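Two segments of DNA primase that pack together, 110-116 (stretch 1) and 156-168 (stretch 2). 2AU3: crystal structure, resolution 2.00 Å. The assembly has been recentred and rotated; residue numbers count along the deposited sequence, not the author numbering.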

# COMPACT_ATOMS: atom_id res chain seq x y z
N ASP A 110 0.77 13.70 -6.28
CA ASP A 110 2.17 13.42 -6.06
C ASP A 110 2.91 14.58 -5.41
O ASP A 110 3.78 14.37 -4.55
N ARG A 111 2.59 15.80 -5.83
CA ARG A 111 3.19 16.99 -5.24
C ARG A 111 2.77 17.17 -3.78
O ARG A 111 3.52 17.70 -2.96
N VAL A 112 1.52 16.83 -3.50
CA VAL A 112 0.99 16.95 -2.16
C VAL A 112 1.66 15.88 -1.27
O VAL A 112 1.99 16.14 -0.12
N CYS A 113 1.90 14.71 -1.83
CA CYS A 113 2.68 13.68 -1.14
C CYS A 113 4.07 14.20 -0.71
O CYS A 113 4.48 14.03 0.44
N ASP A 114 4.74 14.91 -1.62
CA ASP A 114 6.08 15.48 -1.35
C ASP A 114 6.03 16.53 -0.26
O ASP A 114 6.97 16.66 0.54
N PHE A 115 4.94 17.30 -0.25
CA PHE A 115 4.72 18.34 0.74
C PHE A 115 4.60 17.74 2.16
O PHE A 115 5.26 18.18 3.11
N TYR A 116 3.76 16.72 2.27
CA TYR A 116 3.58 16.00 3.52
C TYR A 116 4.86 15.30 4.02
O TYR A 116 5.14 15.30 5.22
N LYS A 156 -0.85 27.08 -0.69
CA LYS A 156 0.20 27.86 -1.33
C LYS A 156 1.02 27.03 -2.32
O LYS A 156 1.33 27.49 -3.43
N VAL A 157 1.39 25.79 -1.96
CA VAL A 157 2.15 24.98 -2.90
C VAL A 157 1.31 24.59 -4.10
O VAL A 157 1.81 24.52 -5.22
N LEU A 158 0.03 24.35 -3.87
CA LEU A 158 -0.89 23.97 -4.92
C LEU A 158 -1.05 25.12 -5.92
O LEU A 158 -0.87 24.94 -7.13
N LYS A 159 -1.38 26.30 -5.40
CA LYS A 159 -1.51 27.50 -6.22
C LYS A 159 -0.22 27.82 -6.98
O LYS A 159 -0.26 28.05 -8.18
N GLU A 160 0.92 27.79 -6.28
CA GLU A 160 2.24 28.04 -6.88
C GLU A 160 2.54 27.09 -8.06
O GLU A 160 3.27 27.44 -8.97
N ASN A 161 2.02 25.86 -7.96
CA ASN A 161 2.27 24.81 -8.95
C ASN A 161 1.13 24.68 -9.95
O ASN A 161 1.18 23.86 -10.87
N ASP A 162 0.09 25.48 -9.73
CA ASP A 162 -1.06 25.57 -10.62
C ASP A 162 -1.85 24.26 -10.60
O ASP A 162 -2.34 23.80 -11.63
N LEU A 163 -1.97 23.68 -9.41
CA LEU A 163 -2.50 22.34 -9.25
C LEU A 163 -3.74 22.32 -8.34
O LEU A 163 -4.28 21.26 -8.07
N LEU A 164 -4.18 23.49 -7.88
CA LEU A 164 -5.29 23.56 -6.90
C LEU A 164 -6.60 23.01 -7.46
O LEU A 164 -7.27 22.19 -6.84
N GLU A 165 -6.95 23.46 -8.64
CA GLU A 165 -8.21 23.08 -9.25
C GLU A 165 -8.23 21.57 -9.55
O GLU A 165 -9.20 20.88 -9.25
N ALA A 166 -7.14 21.04 -10.09
CA ALA A 166 -7.02 19.59 -10.23
C ALA A 166 -7.15 18.89 -8.88
O ALA A 166 -7.86 17.89 -8.78
N TYR A 167 -6.46 19.39 -7.86
CA TYR A 167 -6.45 18.71 -6.56
C TYR A 167 -7.85 18.65 -5.95
O TYR A 167 -8.18 17.68 -5.25
N LEU A 168 -8.66 19.67 -6.22
CA LEU A 168 -10.03 19.77 -5.69
C LEU A 168 -10.91 18.63 -6.15
O LEU A 168 -11.81 18.22 -5.44

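Residues 110-116 form part of a longer helix. It packs against the helix that includes Lys156 to Glu160, the turn after it and the start of the next helix. The two helix axes run at 140° to each other and come within 10.5 Å. No direct hydrogen bond joins the stretches, so the contact is mostly van der Waals packing.

Three residues lose the most surface here: Arg111, Val112 and Val157. All three point their CA-to-CB bonds toward the opposing stretch.

Arg111 has chi1 t, chi2 p and chi3 t. Its CB lies 3.9 Å from CD1 of Leu163, which has chi1 m and chi2 t. Further out, the guanidinium lays one face over Val157, with Arg111 NH2 4.2 Å from Val157 CB. Arg111 NE is 3.7 Å from Asn161 ND2, a contact without a hydrogen bond. Asn161 (chi1 m) instead turns its amide back along its own stretch, where ND2 donates to Val157 O at 2.7 Å.

Val112 is buried, with chi1 t. Its CG2 meets Leu158 CD1 at 3.6 Å. The CB of Leu158 points sideways, but its chi1 of -107° and chi2 of 13°, both between wells, accompany a side chain whose end comes nearer. The same Val112 CG2 sits over one face of the Tyr167 ring, 3.9 Å from the centroid, in a CH-pi contact. Val112 CG1 is 3.6 Å from Tyr167 OH. Tyr167 has chi1 t and points toward the first helix.

Val157 (chi1 m) also reaches Phe115 (chi1 t): Val157 CG1 lies 4.0 Å from Phe115 CD1.

One water links the stretches. It donates to Tyr116 OH at 2.7 Å and hydrogen-bonds Tyr167 OH, also at 2.7 Å from the water oxygen. Tyr116 has chi1 m; its CB points sideways, while its ring end comes nearer.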

# COMPACT_ATOMS: atom_id res chain seq x y z
CB ASP A 110 2.84 13.00 -7.36
CG ASP A 110 4.27 12.57 -7.14
OD1 ASP A 110 4.49 11.40 -6.69
OD2 ASP A 110 5.23 13.35 -7.31
CB ARG A 111 2.81 18.24 -6.04
CG ARG A 111 3.36 19.51 -5.44
CD ARG A 111 4.90 19.52 -5.49
NE ARG A 111 5.50 20.70 -4.90
CZ ARG A 111 5.91 20.79 -3.63
NH1 ARG A 111 5.72 19.77 -2.78
NH2 ARG A 111 6.50 21.90 -3.22
CB VAL A 112 -0.55 16.83 -2.15
CG1 VAL A 112 -1.10 16.63 -0.72
CG2 VAL A 112 -1.18 18.07 -2.77
CB CYS A 113 2.82 12.44 -2.03
SG CYS A 113 3.68 11.04 -1.24
CB ASP A 114 6.66 16.12 -2.62
CG ASP A 114 6.85 15.11 -3.76
OD1 ASP A 114 7.09 13.90 -3.50
OD2 ASP A 114 6.76 15.45 -4.96
CB PHE A 115 3.45 19.14 0.39
CG PHE A 115 2.93 19.98 1.51
CD1 PHE A 115 3.63 21.10 1.94
CD2 PHE A 115 1.77 19.62 2.18
CE1 PHE A 115 3.17 21.88 3.01
CE2 PHE A 115 1.29 20.39 3.24
CZ PHE A 115 2.00 21.53 3.65
CB TYR A 116 2.51 14.95 3.35
CG TYR A 116 1.10 15.46 3.24
CD1 TYR A 116 0.68 16.62 3.91
CD2 TYR A 116 0.15 14.76 2.50
CE1 TYR A 116 -0.66 17.08 3.79
CE2 TYR A 116 -1.18 15.19 2.42
CZ TYR A 116 -1.57 16.33 3.08
OH TYR A 116 -2.88 16.72 3.00
CB LYS A 156 1.11 28.51 -0.28
CG LYS A 156 2.11 29.52 -0.83
CD LYS A 156 3.15 29.89 0.24
CE LYS A 156 4.51 30.22 -0.37
NZ LYS A 156 5.52 29.09 -0.23
CB VAL A 157 2.84 23.71 -2.29
CG1 VAL A 157 3.36 23.94 -0.88
CG2 VAL A 157 1.96 22.48 -2.39
CB LEU A 158 -2.25 23.61 -4.31
CG LEU A 158 -2.71 22.14 -4.24
CD1 LEU A 158 -1.60 21.14 -4.52
CD2 LEU A 158 -3.47 21.82 -2.94
CB LYS A 159 -1.97 28.71 -5.37
CG LYS A 159 -3.41 28.59 -4.89
CD LYS A 159 -3.79 29.78 -4.00
CE LYS A 159 -5.29 29.83 -3.79
NZ LYS A 159 -5.75 31.14 -3.20
CB GLU A 160 3.37 27.86 -5.84
CG GLU A 160 3.68 29.05 -4.94
CD GLU A 160 4.89 28.79 -4.02
OE1 GLU A 160 4.95 27.72 -3.37
OE2 GLU A 160 5.78 29.66 -3.96
CB ASN A 161 2.53 23.47 -8.26
CG ASN A 161 3.94 23.36 -7.71
OD1 ASN A 161 4.87 22.95 -8.42
ND2 ASN A 161 4.13 23.73 -6.45
CB ASP A 162 -0.61 25.96 -12.05
CG ASP A 162 -1.78 26.21 -12.97
OD1 ASP A 162 -2.85 26.62 -12.47
OD2 ASP A 162 -1.73 25.98 -14.21
CB LEU A 163 -1.43 21.42 -8.66
CG LEU A 163 -0.21 21.08 -9.54
CD1 LEU A 163 0.82 20.25 -8.76
CD2 LEU A 163 -0.65 20.35 -10.78
CB LEU A 164 -5.50 24.99 -6.44
CG LEU A 164 -6.60 25.20 -5.40
CD1 LEU A 164 -6.40 24.26 -4.17
CD2 LEU A 164 -6.64 26.65 -4.96
CB GLU A 165 -8.46 23.90 -10.52
CG GLU A 165 -8.62 25.39 -10.26
CD GLU A 165 -7.29 26.14 -10.18
OE1 GLU A 165 -6.21 25.51 -10.33
OE2 GLU A 165 -7.33 27.38 -9.96
CB ALA A 166 -5.72 19.22 -10.87
CB TYR A 167 -5.44 19.33 -5.58
CG TYR A 167 -5.19 18.41 -4.38
CD1 TYR A 167 -4.62 17.15 -4.56
CD2 TYR A 167 -5.57 18.78 -3.09
CE1 TYR A 167 -4.40 16.27 -3.48
CE2 TYR A 167 -5.36 17.90 -1.99
CZ TYR A 167 -4.77 16.64 -2.22
OH TYR A 167 -4.53 15.77 -1.18
CB LEU A 168 -10.67 21.13 -6.08
CG LEU A 168 -10.18 22.37 -5.32
CD1 LEU A 168 -10.59 23.70 -6.00
CD2 LEU A 168 -10.63 22.34 -3.84
O HOH W 1 -5.00 16.78 1.27